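Local coordinates for 70 kDa protein (Xanthomonas sp., PDB 4B2N) that is a dihaem rubber oxygenase that cleaves latex rubber oxidatively and processively, and is probably related to bacterial cytochrome c peroxidases, at residues A[110-116]-A[225-231]; A[198-204]-A[555-560]; A[354-360]-A[657-661]. All coordinates share one frame; numbering follows the deposited sequence.

Overall arrangement
The three contacts join parts of one chain that lie far apart in sequence. Interactions 1 and 2 cross along the chain, and so do interactions 2 and 3, whereas interaction 1 closes before interaction 3 opens. Interaction 1 lies on the small antiparallel sheet and helix 218-226, with the Met111 side chain about 9 Å from a haem c. Interaction 3 joins the start of helix 357-369 and the loop before it to the end of helix 649-660, beside the second haem. These two centres are about 48 Å apart, on opposite sides of the chain's centre. Interaction 2 joins two loops; its centre is about 31 Å from that of interaction 1 and about 21 Å from that of interaction 3.

Interaction 1 of 3, residues A[110-116]-A[225-231]; sequences PMALATS and MFRTTPI
Met111 and Met225 both set CG anti to their own carbonyl carbon, chi1 -58° and -67°, and then bend, Met111 at chi3 and Met225 at chi2 and chi3. The two thioether chains cross at about a right angle. Their methyls meet very closely, Met111 CE to Met225 CE at 3.3 Å, which is tighter than usual carbon contact. Met225 SD lies 3.5 Å from the methyl CB of Ala112. On Ile231 the side chain reaches out through CD1, which packs on the backbone between Met111 and Ala112 and touches Pro110 CB at 3.8 Å. Ser116 CB rests on Thr228 CB at 3.6 Å. The hydroxyl of Thr228 is held by its own segment: OG1 donates to Met225 O at 2.6 Å, in the carbonyl plane and on a lone pair. Water links the polar groups across the contact. One water joins Met111 O to Ile231 N. A second is gripped by four groups: Leu113 N, Ser116 OG, Thr228 OG1 and Thr229 O. Met111 and Ala112 both face Ile187 of strand 186-189 in a classic beta bulge. The end of helix 218-226 and its following loop pack against edge strand 112-113 and the start of helix 114-118.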
loop_
_atom_site.group_PDB
_atom_site.type_symbol
_atom_site.label_atom_id
_atom_site.label_comp_id
_atom_site.label_asym_id
_atom_site.label_seq_id
_atom_site.Cartn_x
_atom_site.Cartn_y
_atom_site.Cartn_z
ATOM N N PRO A 110 6.981 -17.525 -2.886
ATOM C CA PRO A 110 7.307 -17.881 -4.275
ATOM C C PRO A 110 6.102 -18.471 -4.986
ATOM O O PRO A 110 5.329 -19.219 -4.362
ATOM C CB PRO A 110 8.357 -18.981 -4.110
ATOM C CG PRO A 110 9.113 -18.577 -2.877
ATOM C CD PRO A 110 8.024 -18.007 -1.953
ATOM N N MET A 111 5.987 -18.237 -6.291
ATOM C CA MET A 111 4.810 -18.709 -7.040
ATOM C C MET A 111 5.139 -19.765 -8.072
ATOM O O MET A 111 4.282 -20.559 -8.383
ATOM C CB MET A 111 4.023 -17.572 -7.695
ATOM C CG MET A 111 3.558 -16.578 -6.681
ATOM S SD MET A 111 2.790 -15.088 -7.397
ATOM C CE MET A 111 3.921 -14.760 -8.731
ATOM N N ALA A 112 6.342 -19.721 -8.653
ATOM C CA ALA A 112 6.688 -20.557 -9.830
ATOM C C ALA A 112 8.166 -20.902 -9.826
ATOM O O ALA A 112 9.008 -20.133 -9.325
ATOM C CB ALA A 112 6.309 -19.786 -11.095
ATOM N N LEU A 113 8.530 -22.045 -10.394
ATOM C CA LEU A 113 9.901 -22.350 -10.701
ATOM C C LEU A 113 10.386 -21.354 -11.734
ATOM O O LEU A 113 9.605 -20.856 -12.601
ATOM C CB LEU A 113 9.979 -23.776 -11.334
ATOM C CG LEU A 113 9.427 -24.884 -10.440
ATOM C CD1 LEU A 113 9.244 -26.102 -11.362
ATOM C CD2 LEU A 113 10.382 -25.268 -9.316
ATOM N N ALA A 114 11.667 -21.034 -11.659
ATOM C CA ALA A 114 12.212 -20.188 -12.707
ATOM C C ALA A 114 11.932 -20.711 -14.156
ATOM O O ALA A 114 11.557 -19.926 -15.074
ATOM C CB ALA A 114 13.679 -19.972 -12.436
ATOM N N THR A 115 12.020 -22.015 -14.360
ATOM C CA THR A 115 11.719 -22.536 -15.713
ATOM C C THR A 115 10.259 -22.388 -16.110
ATOM O O THR A 115 9.927 -22.098 -17.295
ATOM C CB THR A 115 12.238 -23.988 -15.888
ATOM O OG1 THR A 115 13.667 -23.889 -15.966
ATOM C CG2 THR A 115 11.709 -24.637 -17.202
ATOM N N SER A 116 9.364 -22.482 -15.140
ATOM C CA SER A 116 7.990 -22.247 -15.439
ATOM C C SER A 116 7.738 -20.791 -15.838
ATOM O O SER A 116 6.899 -20.520 -16.742
ATOM C CB SER A 116 7.141 -22.498 -14.208
ATOM O OG SER A 116 7.134 -23.877 -13.840
ATOM N N MET A 225 0.246 -18.064 -12.859
ATOM C CA MET A 225 1.283 -18.834 -12.130
ATOM C C MET A 225 0.715 -20.158 -11.611
ATOM O O MET A 225 1.427 -21.207 -11.574
ATOM C CB MET A 225 1.777 -17.981 -10.941
ATOM C CG MET A 225 2.534 -16.755 -11.361
ATOM S SD MET A 225 4.067 -17.292 -12.021
ATOM C CE MET A 225 5.077 -15.897 -11.552
ATOM N N PHE A 226 -0.559 -20.100 -11.267
ATOM C CA PHE A 226 -1.263 -21.232 -10.671
ATOM C C PHE A 226 -1.246 -22.394 -11.668
ATOM O O PHE A 226 -1.229 -23.547 -11.239
ATOM C CB PHE A 226 -2.723 -20.906 -10.220
ATOM C CG PHE A 226 -3.496 -22.165 -9.803
ATOM C CD1 PHE A 226 -3.151 -22.827 -8.634
ATOM C CD2 PHE A 226 -4.503 -22.714 -10.606
ATOM C CE1 PHE A 226 -3.809 -24.002 -8.261
ATOM C CE2 PHE A 226 -5.137 -23.904 -10.246
ATOM C CZ PHE A 226 -4.802 -24.534 -9.079
ATOM N N ARG A 227 -1.227 -22.089 -12.977
ATOM C CA ARG A 227 -1.299 -23.140 -14.009
ATOM C C ARG A 227 0.071 -23.644 -14.409
ATOM O O ARG A 227 0.185 -24.443 -15.310
ATOM C CB ARG A 227 -2.038 -22.656 -15.261
ATOM C CG ARG A 227 -3.484 -22.230 -14.974
ATOM C CD ARG A 227 -4.305 -22.098 -16.257
ATOM N NE ARG A 227 -3.850 -21.037 -17.133
ATOM C CZ ARG A 227 -4.020 -19.724 -16.900
ATOM N NH1 ARG A 227 -4.626 -19.249 -15.795
ATOM N NH2 ARG A 227 -3.571 -18.860 -17.786
ATOM N N THR A 228 1.136 -23.139 -13.778
ATOM C CA THR A 228 2.438 -23.699 -13.998
ATOM C C THR A 228 2.753 -24.902 -13.081
ATOM O O THR A 228 2.009 -25.167 -12.126
ATOM C CB THR A 228 3.543 -22.605 -13.832
ATOM O OG1 THR A 228 3.690 -22.262 -12.441
ATOM C CG2 THR A 228 3.274 -21.373 -14.761
ATOM N N THR A 229 3.866 -25.602 -13.336
ATOM C CA THR A 229 4.259 -26.750 -12.475
ATOM C C THR A 229 4.333 -26.395 -10.993
ATOM O O THR A 229 5.066 -25.468 -10.609
ATOM C CB THR A 229 5.577 -27.393 -12.945
ATOM O OG1 THR A 229 5.347 -27.826 -14.268
ATOM C CG2 THR A 229 5.986 -28.623 -12.101
ATOM N N PRO A 230 3.575 -27.121 -10.146
ATOM C CA PRO A 230 3.581 -26.684 -8.726
ATOM C C PRO A 230 5.033 -26.686 -8.165
ATOM O O PRO A 230 5.839 -27.558 -8.514
ATOM C CB PRO A 230 2.691 -27.715 -8.031
ATOM C CG PRO A 230 1.780 -28.222 -9.151
ATOM C CD PRO A 230 2.583 -28.177 -10.426
ATOM N N ILE A 231 5.366 -25.710 -7.317
ATOM C CA ILE A 231 6.676 -25.677 -6.700
ATOM C C ILE A 231 6.676 -26.896 -5.761
ATOM O O ILE A 231 7.676 -27.637 -5.665
ATOM C CB ILE A 231 6.900 -24.391 -5.883
ATOM C CG1 ILE A 231 7.026 -23.213 -6.806
ATOM C CG2 ILE A 231 8.170 -24.470 -5.040
ATOM C CD1 ILE A 231 6.951 -21.946 -5.996
HETATM O O HOH W 1 4.020 -23.430 -7.661
HETATM O O HOH W 2 6.003 -23.244 -11.340
HETATM O O HOH W 3 4.764 -24.899 -16.046
#

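Interaction 2 of 3, residues A[198-204]-A[555-560]; sequences RLGTASE and YSFASY
Glu204 OE1 is gripped by two backbone N-H groups. Phe557 N, across the contact, donates to OE1 at 2.8 Å on the syn lone pair, with an N-H...O angle of 163°. Thr201 N donates to OE1 at 3.0 Å on the anti side, slightly out of the carboxylate plane. With CG anti to the carbonyl carbon, chi1 -44°, and the chain extended beyond it, the Glu204 carboxylate reaches Phe557 N. Glu204 CB lies over one face of the Phe557 ring, offset toward the rim, in a CH-pi contact. A water bridges Glu204 OE2, Ser556 OG and Ala558 N; Ser556 OG also bonds to Asp554 OD2. Residues 198-204 follow helix 192-195 of the haem-binding motif and meet a 3-10 turn, residues 557-559, that leads into strand 560-561. Gly200 N donates to Tyr555 O at 2.7 Å. Phe557 CD1 is 3.5 Å from Gly200 CA. Gly200 O meets the Tyr555 ring at its edge, while Arg198 lies alongside that ring with Arg198 CB 3.7 Å from Tyr555 CD2. Arg198 NE donates to Pro145 O. Leu199 crosses Tyr560 at about a right angle, its CD2 4.0 Å from the ring centroid, directly over the face. Tyr560 OH is held by Trp510 O.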
loop_
_atom_site.group_PDB
_atom_site.type_symbol
_atom_site.label_atom_id
_atom_site.label_comp_id
_atom_site.label_asym_id
_atom_site.label_seq_id
_atom_site.Cartn_x
_atom_site.Cartn_y
_atom_site.Cartn_z
ATOM N N ARG A 198 6.703 3.232 -12.855
ATOM C CA ARG A 198 7.413 4.277 -13.596
ATOM C C ARG A 198 6.321 5.191 -14.035
ATOM O O ARG A 198 5.305 4.687 -14.515
ATOM C CB ARG A 198 8.068 3.644 -14.827
ATOM C CG ARG A 198 9.317 2.856 -14.493
ATOM C CD ARG A 198 9.995 2.428 -15.806
ATOM N NE ARG A 198 11.232 1.684 -15.525
ATOM C CZ ARG A 198 12.426 2.267 -15.396
ATOM N NH1 ARG A 198 12.519 3.613 -15.459
ATOM N NH2 ARG A 198 13.481 1.548 -15.096
ATOM N N LEU A 199 6.524 6.499 -13.905
ATOM C CA LEU A 199 5.731 7.458 -14.632
ATOM C C LEU A 199 6.659 8.152 -15.641
ATOM O O LEU A 199 7.537 8.941 -15.225
ATOM C CB LEU A 199 5.130 8.484 -13.665
ATOM C CG LEU A 199 4.333 9.574 -14.366
ATOM C CD1 LEU A 199 3.264 8.894 -15.257
ATOM C CD2 LEU A 199 3.677 10.493 -13.336
ATOM N N GLY A 200 6.359 7.937 -16.956
ATOM C CA GLY A 200 7.280 8.216 -18.069
ATOM C C GLY A 200 8.098 6.980 -18.391
ATOM O O GLY A 200 8.419 6.212 -17.498
ATOM N N THR A 201 8.388 6.781 -19.660
ATOM C CA THR A 201 9.304 5.768 -20.069
ATOM C C THR A 201 10.659 6.064 -19.388
ATOM O O THR A 201 10.932 7.174 -18.840
ATOM C CB THR A 201 9.507 5.768 -21.626
ATOM O OG1 THR A 201 10.067 7.038 -22.020
ATOM C CG2 THR A 201 8.210 5.610 -22.316
ATOM N N ALA A 202 11.496 5.052 -19.402
ATOM C CA ALA A 202 12.824 5.201 -18.884
ATOM C C ALA A 202 13.583 6.317 -19.614
ATOM O O ALA A 202 14.409 6.932 -19.016
ATOM C CB ALA A 202 13.553 3.850 -18.975
ATOM N N SER A 203 13.328 6.555 -20.894
ATOM C CA SER A 203 13.871 7.748 -21.617
ATOM C C SER A 203 13.328 9.062 -21.060
ATOM O O SER A 203 13.998 10.113 -21.141
ATOM C CB SER A 203 13.438 7.736 -23.080
ATOM O OG SER A 203 13.995 6.641 -23.713
ATOM N N GLU A 204 12.111 9.069 -20.539
ATOM C CA GLU A 204 11.580 10.329 -20.098
ATOM C C GLU A 204 11.796 10.644 -18.632
ATOM O O GLU A 204 11.681 11.834 -18.223
ATOM C CB GLU A 204 10.078 10.382 -20.354
ATOM C CG GLU A 204 9.691 9.844 -21.722
ATOM C CD GLU A 204 8.204 9.949 -21.849
ATOM O OE1 GLU A 204 7.518 9.230 -21.087
ATOM O OE2 GLU A 204 7.768 10.752 -22.692
ATOM N N TYR A 555 2.544 3.888 -19.893
ATOM C CA TYR A 555 2.945 4.796 -18.742
ATOM C C TYR A 555 3.844 5.939 -19.181
ATOM O O TYR A 555 4.564 6.539 -18.374
ATOM C CB TYR A 555 3.635 3.978 -17.631
ATOM C CG TYR A 555 4.837 3.172 -18.112
ATOM C CD1 TYR A 555 4.666 1.914 -18.683
ATOM C CD2 TYR A 555 6.146 3.646 -17.951
ATOM C CE1 TYR A 555 5.767 1.147 -19.079
ATOM C CE2 TYR A 555 7.259 2.891 -18.376
ATOM C CZ TYR A 555 7.051 1.683 -18.966
ATOM O OH TYR A 555 8.127 0.925 -19.374
ATOM N N SER A 556 3.828 6.266 -20.475
ATOM C CA SER A 556 4.637 7.355 -21.011
ATOM C C SER A 556 4.002 8.715 -20.662
ATOM O O SER A 556 2.775 8.793 -20.295
ATOM C CB SER A 556 4.804 7.164 -22.536
ATOM O OG SER A 556 3.670 7.711 -23.211
ATOM N N PHE A 557 4.796 9.791 -20.730
ATOM C CA PHE A 557 4.256 11.133 -20.376
ATOM C C PHE A 557 3.024 11.487 -21.189
ATOM O O PHE A 557 2.124 12.161 -20.678
ATOM C CB PHE A 557 5.288 12.234 -20.492
ATOM C CG PHE A 557 6.269 12.341 -19.318
ATOM C CD1 PHE A 557 6.178 11.546 -18.168
ATOM C CD2 PHE A 557 7.326 13.255 -19.397
ATOM C CE1 PHE A 557 7.134 11.698 -17.138
ATOM C CE2 PHE A 557 8.236 13.398 -18.386
ATOM C CZ PHE A 557 8.119 12.643 -17.232
ATOM N N ALA A 558 2.911 10.935 -22.405
ATOM C CA ALA A 558 1.776 11.265 -23.326
ATOM C C ALA A 558 0.428 10.739 -22.816
ATOM O O ALA A 558 -0.617 11.274 -23.186
ATOM C CB ALA A 558 2.022 10.747 -24.735
ATOM N N SER A 559 0.469 9.751 -21.932
ATOM C CA SER A 559 -0.712 9.171 -21.323
ATOM C C SER A 559 -1.131 9.881 -20.086
ATOM O O SER A 559 -2.215 9.635 -19.614
ATOM C CB SER A 559 -0.518 7.716 -20.981
ATOM O OG SER A 559 -0.331 7.011 -22.219
ATOM N N TYR A 560 -0.255 10.747 -19.577
ATOM C CA TYR A 560 -0.547 11.510 -18.372
ATOM C C TYR A 560 -1.129 12.846 -18.771
ATOM O O TYR A 560 -0.858 13.307 -19.894
ATOM C CB TYR A 560 0.702 11.611 -17.479
ATOM C CG TYR A 560 0.351 11.644 -15.978
ATOM C CD1 TYR A 560 -0.102 10.510 -15.340
ATOM C CD2 TYR A 560 0.440 12.798 -15.257
ATOM C CE1 TYR A 560 -0.403 10.481 -14.008
ATOM C CE2 TYR A 560 0.156 12.789 -13.884
ATOM C CZ TYR A 560 -0.294 11.653 -13.281
ATOM O OH TYR A 560 -0.572 11.645 -11.972
HETATM O O HOH W 4 10.445 2.322 -19.985
HETATM O O HOH W 5 5.275 10.231 -24.025
#

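Interaction 3 of 3, residues A[354-360]-A[657-661]; sequences TINTALA and EYIKT
The start of helix 357-369 meets the last turn of the C-terminal helix 649-660, and a glutamate of that last turn joins them. Glu657 sends its carboxylate across to the loop just before helix 357-369. Its OE2 accepts from Asn356 N at 2.7 Å, an almost straight bond with an N-H...O angle of 176°, met on the anti side and a little out of the carboxylate plane. The carboxylate gets there by a turn at chi2, 70°, after CG has been set anti to the backbone N. Glu657 CB and CG pack against Leu359, whose side chain crosses at about a right angle; Leu359 CG is 3.7 Å from Glu657 CB. Asn356 is also the N-cap of helix 357-369: its OD1 accepts from Leu359 N at 2.8 Å, with the donor above the carbonyl plane. Ile355 runs past Lys660 in the opposite direction and brings CD1 3.8 Å from Lys660 CB, while its CG2 meets the methyl of Thr661. Ala360 CB touches that methyl too, and Ala360 O lies 3.4 Å from Tyr658 CB. The neighbouring Ile659 lines the pocket of the second haem c, and Tyr658 packs on Tyr367 and Tyr397. The other carboxylate oxygen, Glu657 OE1, forms a salt bridge with Lys660 NZ at 2.9 Å. One water bridges Thr354 O and Lys660 NZ. A second donates to Thr354 O and Glu657 OE2 but bonds only weakly to NZ. The lysine, the backbone N-H and this second water probably help to keep the buried Glu657 ionised.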
loop_
_atom_site.group_PDB
_atom_site.type_symbol
_atom_site.label_atom_id
_atom_site.label_comp_id
_atom_site.label_asym_id
_atom_site.label_seq_id
_atom_site.Cartn_x
_atom_site.Cartn_y
_atom_site.Cartn_z
ATOM N N THR A 354 6.206 22.633 -16.448
ATOM C CA THR A 354 6.210 24.018 -16.087
ATOM C C THR A 354 5.142 24.332 -15.026
ATOM O O THR A 354 4.033 23.786 -15.046
ATOM C CB THR A 354 6.031 24.894 -17.366
ATOM O OG1 THR A 354 5.813 26.230 -16.938
ATOM C CG2 THR A 354 4.778 24.463 -18.169
ATOM N N ILE A 355 5.485 25.207 -14.099
ATOM C CA ILE A 355 4.578 25.624 -13.055
ATOM C C ILE A 355 4.464 27.137 -13.107
ATOM O O ILE A 355 5.485 27.825 -13.206
ATOM C CB ILE A 355 5.071 25.250 -11.652
ATOM C CG1 ILE A 355 5.194 23.715 -11.550
ATOM C CG2 ILE A 355 4.097 25.739 -10.601
ATOM C CD1 ILE A 355 5.663 23.188 -10.206
ATOM N N ASN A 356 3.239 27.622 -13.002
ATOM C CA ASN A 356 2.951 29.086 -12.888
ATOM C C ASN A 356 3.088 29.457 -11.455
ATOM O O ASN A 356 2.231 29.153 -10.682
ATOM C CB ASN A 356 1.539 29.372 -13.370
ATOM C CG ASN A 356 1.205 30.848 -13.398
ATOM O OD1 ASN A 356 1.367 31.595 -12.433
ATOM N ND2 ASN A 356 0.759 31.276 -14.542
ATOM N N THR A 357 4.168 30.124 -11.083
ATOM C CA THR A 357 4.437 30.366 -9.676
ATOM C C THR A 357 3.346 31.207 -9.011
ATOM O O THR A 357 2.938 30.938 -7.875
ATOM C CB THR A 357 5.769 31.075 -9.539
ATOM O OG1 THR A 357 6.756 30.158 -9.960
ATOM C CG2 THR A 357 6.057 31.492 -8.083
ATOM N N ALA A 358 2.856 32.215 -9.726
ATOM C CA ALA A 358 1.805 33.042 -9.141
ATOM C C ALA A 358 0.478 32.295 -8.960
ATOM O O ALA A 358 -0.258 32.560 -8.010
ATOM C CB ALA A 358 1.601 34.329 -9.952
ATOM N N LEU A 359 0.140 31.406 -9.890
ATOM C CA LEU A 359 -1.091 30.645 -9.778
ATOM C C LEU A 359 -0.948 29.665 -8.564
ATOM O O LEU A 359 -1.874 29.508 -7.734
ATOM C CB LEU A 359 -1.358 29.925 -11.128
ATOM C CG LEU A 359 -2.607 29.078 -11.261
ATOM C CD1 LEU A 359 -3.821 29.907 -10.849
ATOM C CD2 LEU A 359 -2.738 28.358 -12.625
ATOM N N ALA A 360 0.232 29.055 -8.449
ATOM C CA ALA A 360 0.552 28.141 -7.350
ATOM C C ALA A 360 0.465 28.825 -5.970
ATOM O O ALA A 360 0.028 28.223 -4.953
ATOM C CB ALA A 360 1.924 27.518 -7.594
ATOM N N GLU A 657 -2.323 23.836 -9.573
ATOM C CA GLU A 657 -1.019 24.407 -9.743
ATOM C C GLU A 657 -0.217 24.318 -8.449
ATOM O O GLU A 657 0.991 24.034 -8.468
ATOM C CB GLU A 657 -1.163 25.877 -10.139
ATOM C CG GLU A 657 0.059 26.285 -10.919
ATOM C CD GLU A 657 0.144 25.653 -12.296
ATOM O OE1 GLU A 657 -0.809 24.960 -12.742
ATOM O OE2 GLU A 657 1.215 25.791 -12.918
ATOM N N TYR A 658 -0.865 24.601 -7.316
ATOM C CA TYR A 658 -0.159 24.486 -6.052
ATOM C C TYR A 658 0.325 23.031 -5.788
ATOM O O TYR A 658 1.468 22.799 -5.337
ATOM C CB TYR A 658 -1.058 24.974 -4.923
ATOM C CG TYR A 658 -0.419 24.788 -3.565
ATOM C CD1 TYR A 658 0.850 25.322 -3.303
ATOM C CD2 TYR A 658 -1.078 24.104 -2.549
ATOM C CE1 TYR A 658 1.444 25.157 -2.074
ATOM C CE2 TYR A 658 -0.485 23.927 -1.293
ATOM C CZ TYR A 658 0.773 24.479 -1.085
ATOM O OH TYR A 658 1.380 24.380 0.102
ATOM N N ILE A 659 -0.496 22.062 -6.124
ATOM C CA ILE A 659 -0.127 20.658 -5.839
ATOM C C ILE A 659 1.096 20.223 -6.681
ATOM O O ILE A 659 1.898 19.330 -6.272
ATOM C CB ILE A 659 -1.328 19.710 -5.988
ATOM C CG1 ILE A 659 -2.339 19.984 -4.856
ATOM C CG2 ILE A 659 -0.857 18.218 -5.975
ATOM C CD1 ILE A 659 -3.748 19.559 -5.160
ATOM N N LYS A 660 1.206 20.806 -7.885
ATOM C CA LYS A 660 2.403 20.634 -8.708
ATOM C C LYS A 660 3.697 20.980 -7.954
ATOM O O LYS A 660 4.712 20.399 -8.243
ATOM C CB LYS A 660 2.306 21.462 -10.011
ATOM C CG LYS A 660 1.193 21.035 -10.938
ATOM C CD LYS A 660 1.214 21.901 -12.210
ATOM C CE LYS A 660 0.068 21.628 -13.176
ATOM N NZ LYS A 660 0.022 22.650 -14.280
ATOM N N THR A 661 3.645 21.947 -7.023
ATOM C CA THR A 661 4.813 22.335 -6.290
ATOM C C THR A 661 5.097 21.430 -5.079
ATOM O O THR A 661 6.145 21.574 -4.452
ATOM C CB THR A 661 4.750 23.758 -5.730
ATOM O OG1 THR A 661 3.729 23.829 -4.781
ATOM C CG2 THR A 661 4.445 24.828 -6.808
HETATM O O HOH W 6 2.172 21.823 -15.877
HETATM O O HOH W 7 1.441 25.195 -15.597
#